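Phosphohistidine phosphatase sixA (Escherichia coli, PDB 1UJC) removes the phosphoryl group from the phosphohistidine of the HPt domain of the ArcB sensor in a multistep His-Asp phosphorelay. Local coordinates at residues A[5-10]-A[107-112]. Residues are numbered along the deposited sequence; the frame is centred on the assembly and turned at random.
With WO4 (tungstate(VI)ion), chain C.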
ATOM      1  N   ILE A   5      -3.792   0.456   1.809  1.00 10.47           N
ATOM      2  CA  ILE A   5      -3.217   0.454   0.473  1.00 11.30           C
ATOM      3  C   ILE A   5      -2.395   1.712   0.253  1.00 11.96           C
ATOM      4  O   ILE A   5      -2.904   2.829   0.367  1.00 12.53           O
ATOM      5  CB  ILE A   5      -4.332   0.366  -0.581  1.00 11.35           C
ATOM      6  CG1 ILE A   5      -5.195  -0.872  -0.298  1.00 11.50           C
ATOM      7  CG2 ILE A   5      -3.731   0.310  -1.978  1.00 13.00           C
ATOM      8  CD1 ILE A   5      -6.415  -1.005  -1.165  1.00  8.08           C
ATOM      9  N   MET A   6      -1.121   1.529  -0.072  1.00 11.23           N
ATOM     10  CA  MET A   6      -0.233   2.660  -0.273  1.00 11.68           C
ATOM     11  C   MET A   6       0.480   2.685  -1.619  1.00 11.81           C
ATOM     12  O   MET A   6       0.928   1.659  -2.125  1.00 11.59           O
ATOM     13  CB  MET A   6       0.797   2.691   0.862  1.00 13.20           C
ATOM     14  CG  MET A   6       1.840   3.789   0.774  1.00 12.45           C
ATOM     15  SD  MET A   6       2.905   3.765   2.237  1.00 14.22           S
ATOM     16  CE  MET A   6       3.471   5.497   2.291  1.00 14.58           C
ATOM     17  N   ARG A   7       0.565   3.874  -2.202  1.00 12.41           N
ATOM     18  CA  ARG A   7       1.264   4.048  -3.469  1.00 13.42           C
ATOM     19  C   ARG A   7       2.708   4.374  -3.104  1.00 13.38           C
ATOM     20  O   ARG A   7       2.961   5.169  -2.200  1.00 12.46           O
ATOM     21  CB  ARG A   7       0.667   5.210  -4.268  1.00 14.05           C
ATOM     22  CG  ARG A   7       1.395   5.482  -5.571  1.00 13.48           C
ATOM     23  CD  ARG A   7       0.799   6.675  -6.293  1.00 13.95           C
ATOM     24  NE  ARG A   7       1.473   6.924  -7.560  1.00 18.04           N
ATOM     25  CZ  ARG A   7       1.342   8.039  -8.272  1.00 17.85           C
ATOM     26  NH1 ARG A   7       0.557   9.017  -7.839  1.00 14.76           N
ATOM     27  NH2 ARG A   7       2.002   8.178  -9.413  1.00 16.73           N
ATOM     28  N   HIS A   8       3.651   3.747  -3.794  1.00 12.25           N
ATOM     29  CA  HIS A   8       5.061   3.980  -3.535  1.00 11.31           C
ATOM     30  C   HIS A   8       5.334   5.486  -3.568  1.00 12.13           C
ATOM     31  O   HIS A   8       4.564   6.250  -4.150  1.00 11.05           O
ATOM     32  CB  HIS A   8       5.898   3.274  -4.598  1.00 11.78           C
ATOM     33  CG  HIS A   8       5.776   3.891  -5.953  1.00 12.08           C
ATOM     34  ND1 HIS A   8       6.358   5.097  -6.271  1.00 11.34           N
ATOM     35  CD2 HIS A   8       5.098   3.497  -7.057  1.00 11.33           C
ATOM     36  CE1 HIS A   8       6.044   5.422  -7.511  1.00 12.42           C
ATOM     37  NE2 HIS A   8       5.279   4.467  -8.010  1.00 10.95           N
ATOM     38  N   GLY A   9       6.431   5.902  -2.941  1.00 10.78           N
ATOM     39  CA  GLY A   9       6.777   7.312  -2.902  1.00 13.91           C
ATOM     40  C   GLY A   9       7.383   7.835  -4.193  1.00 13.99           C
ATOM     41  O   GLY A   9       7.701   7.065  -5.097  1.00 13.61           O
ATOM     42  N   ASP A  10       7.530   9.155  -4.272  1.00 14.52           N
ATOM     43  CA  ASP A  10       8.101   9.827  -5.431  1.00 15.81           C
ATOM     44  C   ASP A  10       9.394   9.121  -5.851  1.00 16.65           C
ATOM     45  O   ASP A  10      10.265   8.855  -5.021  1.00 16.22           O
ATOM     46  CB  ASP A  10       8.379  11.291  -5.080  1.00 17.17           C
ATOM     47  CG  ASP A  10       8.817  12.108  -6.278  1.00 17.01           C
ATOM     48  OD1 ASP A  10       8.013  12.302  -7.213  1.00 21.33           O
ATOM     49  OD2 ASP A  10       9.974  12.558  -6.282  1.00 19.57           O
ATOM     50  N   SER A 107       2.081  -0.509  -3.370  1.00 13.54           N
ATOM     51  CA  SER A 107       2.052  -0.806  -4.795  1.00 12.63           C
ATOM     52  C   SER A 107       2.210   0.401  -5.717  1.00 13.42           C
ATOM     53  O   SER A 107       2.906   1.362  -5.389  1.00 12.62           O
ATOM     54  CB  SER A 107       0.747  -1.538  -5.120  1.00 13.50           C
ATOM     55  OG  SER A 107       0.752  -2.072  -6.429  1.00 14.32           O
ATOM     56  N   HIS A 108       1.559   0.339  -6.877  1.00 12.38           N
ATOM     57  CA  HIS A 108       1.652   1.409  -7.859  1.00 12.55           C
ATOM     58  C   HIS A 108       0.327   1.703  -8.541  1.00 12.42           C
ATOM     59  O   HIS A 108      -0.663   0.985  -8.365  1.00 11.42           O
ATOM     60  CB  HIS A 108       2.631   1.045  -8.985  1.00 13.90           C
ATOM     61  CG  HIS A 108       3.820   0.247  -8.550  1.00 12.39           C
ATOM     62  ND1 HIS A 108       5.113   0.678  -8.751  1.00 12.56           N
ATOM     63  CD2 HIS A 108       3.916  -0.978  -7.982  1.00 13.67           C
ATOM     64  CE1 HIS A 108       5.954  -0.246  -8.324  1.00 13.57           C
ATOM     65  NE2 HIS A 108       5.254  -1.262  -7.853  1.00 10.59           N
ATOM     66  N   LEU A 109       0.329   2.783  -9.318  1.00 13.59           N
ATOM     67  CA  LEU A 109      -0.828   3.148 -10.121  1.00 14.36           C
ATOM     68  C   LEU A 109      -0.611   2.201 -11.297  1.00 14.48           C
ATOM     69  O   LEU A 109       0.529   1.878 -11.625  1.00 14.22           O
ATOM     70  CB  LEU A 109      -0.726   4.581 -10.645  1.00 14.98           C
ATOM     71  CG  LEU A 109      -0.719   5.800  -9.724  1.00 14.33           C
ATOM     72  CD1 LEU A 109      -0.457   7.039 -10.572  1.00 15.27           C
ATOM     73  CD2 LEU A 109      -2.037   5.918  -8.993  1.00 13.78           C
ATOM     74  N   PRO A 110      -1.686   1.755 -11.953  1.00 15.45           N
ATOM     75  CA  PRO A 110      -3.079   2.084 -11.658  1.00 15.56           C
ATOM     76  C   PRO A 110      -3.698   1.059 -10.712  1.00 15.35           C
ATOM     77  O   PRO A 110      -4.852   1.205 -10.293  1.00 15.24           O
ATOM     78  CB  PRO A 110      -3.717   2.045 -13.035  1.00 15.61           C
ATOM     79  CG  PRO A 110      -3.045   0.848 -13.639  1.00 15.53           C
ATOM     80  CD  PRO A 110      -1.585   1.007 -13.221  1.00 15.63           C
ATOM     81  N   LEU A 111      -2.919   0.033 -10.377  1.00 13.04           N
ATOM     82  CA  LEU A 111      -3.381  -1.041  -9.502  1.00 14.20           C
ATOM     83  C   LEU A 111      -4.021  -0.593  -8.187  1.00 13.30           C
ATOM     84  O   LEU A 111      -5.087  -1.080  -7.822  1.00 13.22           O
ATOM     85  CB  LEU A 111      -2.230  -2.009  -9.207  1.00 12.46           C
ATOM     86  CG  LEU A 111      -2.520  -3.177  -8.254  1.00 14.20           C
ATOM     87  CD1 LEU A 111      -3.866  -3.796  -8.563  1.00 16.01           C
ATOM     88  CD2 LEU A 111      -1.407  -4.206  -8.376  1.00 14.41           C
ATOM     89  N   VAL A 112      -3.381   0.334  -7.483  1.00 14.04           N
ATOM     90  CA  VAL A 112      -3.908   0.798  -6.201  1.00 12.30           C
ATOM     91  C   VAL A 112      -5.329   1.336  -6.310  1.00 11.43           C
ATOM     92  O   VAL A 112      -6.167   1.066  -5.448  1.00  9.34           O
ATOM     93  CB  VAL A 112      -2.988   1.870  -5.570  1.00 12.64           C
ATOM     94  CG1 VAL A 112      -1.646   1.246  -5.218  1.00 12.60           C
ATOM     95  CG2 VAL A 112      -2.800   3.033  -6.529  1.00 13.29           C
TER
HETATM   96  W   WO4 C 163       4.096   4.621 -10.187  1.00 16.76           W
HETATM   97  O1  WO4 C 163       2.728   4.566  -9.126  1.00 14.52           O
HETATM   98  O2  WO4 C 163       4.983   3.135 -10.083  1.00 18.72           O
HETATM   99  O3  WO4 C 163       5.059   6.026  -9.896  1.00 23.77           O
HETATM  100  O4  WO4 C 163       3.522   4.741 -11.815  1.00 16.35           O
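Tungstate oxygen O1 is gripped from both segments: R7 NE donates to it over 3.1 Å, and the backbone N of L109 over 3.0 Å in a nearly straight bond. This is the phosphate pocket of the histidine phosphatase fold, built where parallel strands 2-7 and 102-107 end side by side in the central sheet and carrying the family's Arg-His-Gly sequence on 5-10. M6 O accepts from S107 N at 2.8 Å, and S107 O takes H8 N in turn, so the two strand ends are pinned just before the chains part around the anion. H8 reaches tungsten through NE2 at 2.5 Å, consistent with the phosphate-accepting histidine of this family. Its other nitrogen, ND1, donates to G9 O, which lies close to the ring plane and so fixes the ring's rotation. H108 comes across at about a right angle, its ring plane turned 60° from that of H8; H108 ND1 donates to tungstate O2 at 2.8 Å, the oxygen lying in the plane of the H108 ring, while H108 NE2 is held by S51. R55, on helix 54-66, adds another bond to the anion through its NE. In R7, CG is anti to the backbone N (chi1 177°), and from there the chain runs extended to NE, which reaches O1; L109 CD1 lies over one face of the R7 guanidinium, nearest NH2 and CZ. An alanine in place of R7 would probably leave O1 without its charged donor and open a gap beside L109. V112 N, at the start of helix 111-119, bonds back to H108 O. Deeper in, the side chains of I5 and V112 run alongside each other, pointing opposite ways, with I5 CG2 4.0 Å from V112 CG1.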